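Local coordinates for putative Hit-like protein involved in cell-cycle regulation (Streptococcus mutans, PDB 3L7X) that binds zinc and probably acts as a histidine triad nucleotide hydrolase or transferase working through a nucleotidylated histidine, with a putative role in cell-cycle regulation, at residues V53-A61 with N94-I102. Residues are numbered along the deposited sequence; the frame is centred on the assembly and turned at random.
Sequences VYEDEDVLA and NLFARIPKI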
ATOM      1  N   VAL A  53      14.614  -4.055 -10.984  1.00 27.38           N
ATOM      2  CA  VAL A  53      14.841  -5.079  -9.960  1.00 31.37           C
ATOM      3  C   VAL A  53      13.963  -6.318 -10.142  1.00 33.24           C
ATOM      4  O   VAL A  53      14.301  -7.398  -9.674  1.00 35.73           O
ATOM      5  CB  VAL A  53      14.731  -4.535  -8.520  1.00 34.92           C
ATOM      6  CG1 VAL A  53      15.794  -3.457  -8.241  1.00 36.58           C
ATOM      7  CG2 VAL A  53      13.367  -3.965  -8.233  1.00 33.50           C
ATOM      8  N   TYR A  54      12.842  -6.167 -10.832  1.00 31.06           N
ATOM      9  CA  TYR A  54      11.910  -7.272 -11.048  1.00 31.26           C
ATOM     10  C   TYR A  54      11.007  -6.952 -12.217  1.00 32.35           C
ATOM     11  O   TYR A  54      10.612  -5.790 -12.391  1.00 27.93           O
ATOM     12  CB  TYR A  54      11.045  -7.517  -9.784  1.00 25.85           C
ATOM     13  CG  TYR A  54      10.033  -8.600  -9.984  1.00 30.53           C
ATOM     14  CD1 TYR A  54      10.400  -9.943  -9.863  1.00 31.55           C
ATOM     15  CD2 TYR A  54       8.717  -8.293 -10.296  1.00 28.43           C
ATOM     16  CE1 TYR A  54       9.450 -10.950 -10.051  1.00 34.42           C
ATOM     17  CE2 TYR A  54       7.786  -9.262 -10.529  1.00 27.77           C
ATOM     18  CZ  TYR A  54       8.149 -10.605 -10.364  1.00 33.77           C
ATOM     19  OH  TYR A  54       7.218 -11.580 -10.595  1.00 35.62           O
ATOM     20  N   GLU A  55      10.653  -7.975 -12.989  1.00 30.53           N
ATOM     21  CA  GLU A  55       9.726  -7.804 -14.102  1.00 31.89           C
ATOM     22  C   GLU A  55       9.005  -9.139 -14.352  1.00 36.80           C
ATOM     23  O   GLU A  55       9.627 -10.209 -14.304  1.00 35.83           O
ATOM     24  CB  GLU A  55      10.479  -7.345 -15.382  1.00 36.48           C
ATOM     25  CG  GLU A  55       9.607  -7.166 -16.599  1.00 36.53           C
ATOM     26  CD  GLU A  55      10.341  -6.432 -17.749  1.00 39.08           C
ATOM     27  OE1 GLU A  55      11.562  -6.218 -17.640  1.00 40.25           O
ATOM     28  OE2 GLU A  55       9.686  -6.057 -18.736  1.00 38.02           O
ATOM     29  N   ASP A  56       7.705  -9.075 -14.609  1.00 33.63           N
ATOM     30  CA  ASP A  56       7.005 -10.233 -15.157  1.00 35.80           C
ATOM     31  C   ASP A  56       5.964  -9.754 -16.160  1.00 40.81           C
ATOM     32  O   ASP A  56       6.015  -8.609 -16.601  1.00 35.92           O
ATOM     33  CB  ASP A  56       6.434 -11.147 -14.052  1.00 33.25           C
ATOM     34  CG  ASP A  56       5.394 -10.473 -13.191  1.00 33.34           C
ATOM     35  OD1 ASP A  56       4.666  -9.590 -13.687  1.00 35.61           O
ATOM     36  OD2 ASP A  56       5.303 -10.831 -11.998  1.00 36.45           O
ATOM     37  N   GLU A  57       5.025 -10.615 -16.520  1.00 45.19           N
ATOM     38  CA  GLU A  57       4.045 -10.260 -17.532  1.00 47.57           C
ATOM     39  C   GLU A  57       3.168  -9.057 -17.140  1.00 42.43           C
ATOM     40  O   GLU A  57       2.716  -8.296 -18.028  1.00 40.97           O
ATOM     41  CB  GLU A  57       3.182 -11.482 -17.883  1.00 52.67           C
ATOM     42  N   ASP A  58       2.924  -8.883 -15.840  1.00 39.39           N
ATOM     43  CA  ASP A  58       1.989  -7.865 -15.406  1.00 41.13           C
ATOM     44  C   ASP A  58       2.623  -6.643 -14.766  1.00 33.75           C
ATOM     45  O   ASP A  58       1.984  -5.601 -14.717  1.00 28.99           O
ATOM     46  CB  ASP A  58       0.977  -8.436 -14.412  1.00 46.00           C
ATOM     47  CG  ASP A  58       0.062  -9.448 -15.059  1.00 56.17           C
ATOM     48  OD1 ASP A  58       0.001  -9.435 -16.295  1.00 58.98           O
ATOM     49  OD2 ASP A  58      -0.565 -10.251 -14.340  1.00 63.75           O
ATOM     50  N   VAL A  59       3.824  -6.820 -14.222  1.00 28.13           N
ATOM     51  CA  VAL A  59       4.424  -5.841 -13.308  1.00 24.12           C
ATOM     52  C   VAL A  59       5.907  -5.544 -13.606  1.00 26.20           C
ATOM     53  O   VAL A  59       6.629  -6.402 -14.060  1.00 30.35           O
ATOM     54  CB  VAL A  59       4.236  -6.383 -11.821  1.00 30.26           C
ATOM     55  CG1 VAL A  59       5.304  -5.905 -10.905  1.00 36.08           C
ATOM     56  CG2 VAL A  59       2.841  -6.064 -11.347  1.00 28.00           C
ATOM     57  N   LEU A  60       6.347  -4.317 -13.345  1.00 24.18           N
ATOM     58  CA  LEU A  60       7.742  -3.915 -13.423  1.00 21.39           C
ATOM     59  C   LEU A  60       8.111  -3.181 -12.125  1.00 22.75           C
ATOM     60  O   LEU A  60       7.368  -2.293 -11.650  1.00 23.71           O
ATOM     61  CB  LEU A  60       7.974  -2.966 -14.671  1.00 20.95           C
ATOM     62  CG  LEU A  60       9.392  -2.390 -14.711  1.00 24.31           C
ATOM     63  CD1 LEU A  60      10.457  -3.496 -15.016  1.00 31.60           C
ATOM     64  CD2 LEU A  60       9.468  -1.298 -15.790  1.00 30.91           C
ATOM     65  N   ALA A  61       9.278  -3.514 -11.554  1.00 22.87           N
ATOM     66  CA  ALA A  61       9.731  -2.788 -10.347  1.00 20.11           C
ATOM     67  C   ALA A  61      11.124  -2.273 -10.651  1.00 23.79           C
ATOM     68  O   ALA A  61      11.928  -2.990 -11.243  1.00 27.17           O
ATOM     69  CB  ALA A  61       9.777  -3.738  -9.111  1.00 19.60           C
ATOM     70  N   ASN A  94      -3.660  -8.020  -9.070  1.00 26.14           N
ATOM     71  CA  ASN A  94      -2.452  -8.339  -9.824  1.00 26.90           C
ATOM     72  C   ASN A  94      -1.208  -7.552  -9.445  1.00 26.03           C
ATOM     73  O   ASN A  94      -0.111  -8.125  -9.368  1.00 28.19           O
ATOM     74  CB  ASN A  94      -2.667  -8.077 -11.323  1.00 29.03           C
ATOM     75  CG  ASN A  94      -3.274  -9.237 -12.035  1.00 44.28           C
ATOM     76  OD1 ASN A  94      -3.197 -10.380 -11.581  1.00 51.08           O
ATOM     77  ND2 ASN A  94      -3.856  -8.963 -13.212  1.00 53.18           N
ATOM     78  N   LEU A  95      -1.371  -6.246  -9.229  1.00 23.94           N
ATOM     79  CA  LEU A  95      -0.257  -5.409  -8.831  1.00 23.08           C
ATOM     80  C   LEU A  95       0.296  -5.850  -7.447  1.00 23.92           C
ATOM     81  O   LEU A  95       1.497  -5.988  -7.258  1.00 24.20           O
ATOM     82  CB  LEU A  95      -0.691  -3.957  -8.784  1.00 19.95           C
ATOM     83  CG  LEU A  95       0.388  -2.922  -8.346  1.00 20.62           C
ATOM     84  CD1 LEU A  95       1.655  -3.038  -9.247  1.00 27.11           C
ATOM     85  CD2 LEU A  95      -0.158  -1.563  -8.440  1.00 20.91           C
ATOM     86  N   PHE A  96      -0.581  -6.063  -6.478  1.00 20.48           N
ATOM     87  CA  PHE A  96      -0.026  -6.294  -5.151  1.00 20.66           C
ATOM     88  C   PHE A  96       0.368  -7.732  -4.884  1.00 21.88           C
ATOM     89  O   PHE A  96       1.175  -7.979  -3.968  1.00 22.16           O
ATOM     90  CB  PHE A  96      -1.044  -5.830  -4.117  1.00 19.50           C
ATOM     91  CG  PHE A  96      -1.047  -4.323  -3.944  1.00 19.33           C
ATOM     92  CD1 PHE A  96      -0.246  -3.730  -3.005  1.00 19.89           C
ATOM     93  CD2 PHE A  96      -1.911  -3.535  -4.707  1.00 17.21           C
ATOM     94  CE1 PHE A  96      -0.246  -2.318  -2.853  1.00 19.80           C
ATOM     95  CE2 PHE A  96      -1.914  -2.117  -4.531  1.00 18.59           C
ATOM     96  CZ  PHE A  96      -1.072  -1.541  -3.617  1.00 18.36           C
ATOM     97  N   ALA A  97      -0.102  -8.680  -5.700  1.00 20.75           N
ATOM     98  CA  ALA A  97       0.285 -10.075  -5.471  1.00 25.94           C
ATOM     99  C   ALA A  97       1.814 -10.234  -5.434  1.00 26.12           C
ATOM    100  O   ALA A  97       2.335 -11.057  -4.725  1.00 29.65           O
ATOM    101  CB  ALA A  97      -0.292 -10.949  -6.594  1.00 29.59           C
ATOM    102  N   ARG A  98       2.519  -9.449  -6.253  1.00 26.40           N
ATOM    103  CA  ARG A  98       3.979  -9.581  -6.379  1.00 30.00           C
ATOM    104  C   ARG A  98       4.733  -8.856  -5.248  1.00 24.70           C
ATOM    105  O   ARG A  98       5.924  -9.072  -5.050  1.00 25.86           O
ATOM    106  CB  ARG A  98       4.481  -8.919  -7.692  1.00 38.44           C
ATOM    107  CG  ARG A  98       3.532  -8.836  -8.889  1.00 43.27           C
ATOM    108  CD  ARG A  98       2.961 -10.160  -9.283  1.00 41.57           C
ATOM    109  NE  ARG A  98       2.872 -10.469 -10.732  1.00 41.92           N
ATOM    110  CZ  ARG A  98       1.737 -10.635 -11.422  1.00 39.43           C
ATOM    111  NH1 ARG A  98       0.542 -10.445 -10.869  1.00 30.29           N
ATOM    112  NH2 ARG A  98       1.788 -10.994 -12.708  1.00 48.98           N
ATOM    113  N   ILE A  99       4.031  -8.020  -4.492  1.00 21.96           N
ATOM    114  CA  ILE A  99       4.741  -7.086  -3.629  1.00 18.42           C
ATOM    115  C   ILE A  99       5.465  -7.785  -2.435  1.00 21.56           C
ATOM    116  O   ILE A  99       6.615  -7.471  -2.145  1.00 21.30           O
ATOM    117  CB  ILE A  99       3.885  -5.906  -3.307  1.00 22.16           C
ATOM    118  CG1 ILE A  99       3.962  -4.935  -4.553  1.00 26.81           C
ATOM    119  CG2 ILE A  99       4.369  -5.227  -2.008  1.00 24.34           C
ATOM    120  CD1 ILE A  99       3.131  -3.743  -4.469  1.00 30.04           C
ATOM    121  N   PRO A 100       4.820  -8.770  -1.789  1.00 23.46           N
ATOM    122  CA  PRO A 100       5.562  -9.431  -0.694  1.00 22.28           C
ATOM    123  C   PRO A 100       6.925 -10.032  -1.106  1.00 26.13           C
ATOM    124  O   PRO A 100       7.941  -9.866  -0.400  1.00 22.78           O
ATOM    125  CB  PRO A 100       4.587 -10.543  -0.212  1.00 22.61           C
ATOM    126  CG  PRO A 100       3.182  -9.930  -0.476  1.00 18.99           C
ATOM    127  CD  PRO A 100       3.399  -9.171  -1.863  1.00 19.05           C
ATOM    128  N   LYS A 101       6.944 -10.681  -2.266  1.00 25.13           N
ATOM    129  CA  LYS A 101       8.158 -11.328  -2.736  1.00 27.29           C
ATOM    130  C   LYS A 101       9.235 -10.260  -3.030  1.00 24.71           C
ATOM    131  O   LYS A 101      10.424 -10.418  -2.660  1.00 24.29           O
ATOM    132  CB  LYS A 101       7.818 -12.196  -3.952  1.00 34.61           C
ATOM    133  CG  LYS A 101       8.965 -12.562  -4.859  1.00 45.02           C
ATOM    134  CD  LYS A 101       8.395 -13.066  -6.193  1.00 50.45           C
ATOM    135  CE  LYS A 101       9.487 -13.319  -7.229  1.00 55.93           C
ATOM    136  NZ  LYS A 101       9.002 -14.070  -8.439  1.00 57.95           N
ATOM    137  N   ILE A 102       8.819  -9.141  -3.650  1.00 21.55           N
ATOM    138  CA  ILE A 102       9.778  -8.095  -3.956  1.00 21.63           C
ATOM    139  C   ILE A 102      10.290  -7.455  -2.683  1.00 23.49           C
ATOM    140  O   ILE A 102      11.499  -7.204  -2.529  1.00 22.69           O
ATOM    141  CB  ILE A 102       9.165  -7.043  -4.912  1.00 20.57           C
ATOM    142  CG1 ILE A 102       8.753  -7.739  -6.236  1.00 23.40           C
ATOM    143  CG2 ILE A 102      10.179  -5.867  -5.149  1.00 24.63           C
ATOM    144  CD1 ILE A 102       7.851  -6.826  -7.168  1.00 22.11           C
TER
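Arg98, on the helical side, turns the edge of its guanidinium to two aspartates of the turn that closes the 53-61 hairpin, Asp56 and Asp58. Arg98 NE meets Asp56 OD2 at 2.8 Å, nearly straight (174°) and in the guanidinium plane, although the two flat groups are turned 52° apart. Arg98 NH2 reaches Asp58 OD2 at 3.0 Å in a more bent, weak bond, and Arg98 NH1 bonds weakly back to Asn94 O. With CG between its backbone N and carbonyl carbon (chi1 63°), Asp56 points OD1 back at the turn; Asp58 N makes an Asx turn and Val59 N extends it to an Asx motif, the two reaching OD1 from opposite faces of its plane. Tyr54 OH donates to Asp56 OD2 in a very short bond of 2.5 Å. In this HIT domain the hairpin forms one edge of the antiparallel sheet, while helices 89-97 and 99-110 pack across it, Leu95 and Ile102 also touching strand 134-139. Farther from the turn, Ile102 CG1 lies over one face of the Tyr54 ring, and Ile102 CD1 sits 3.6 Å from Tyr54 CD2 and 4.1 Å from Ala61 CB. Extended Lys101 brings NZ within 3.5 Å of Tyr54 CE1. Val59 CG2 touches both Leu95 CD1 and Arg98 CG.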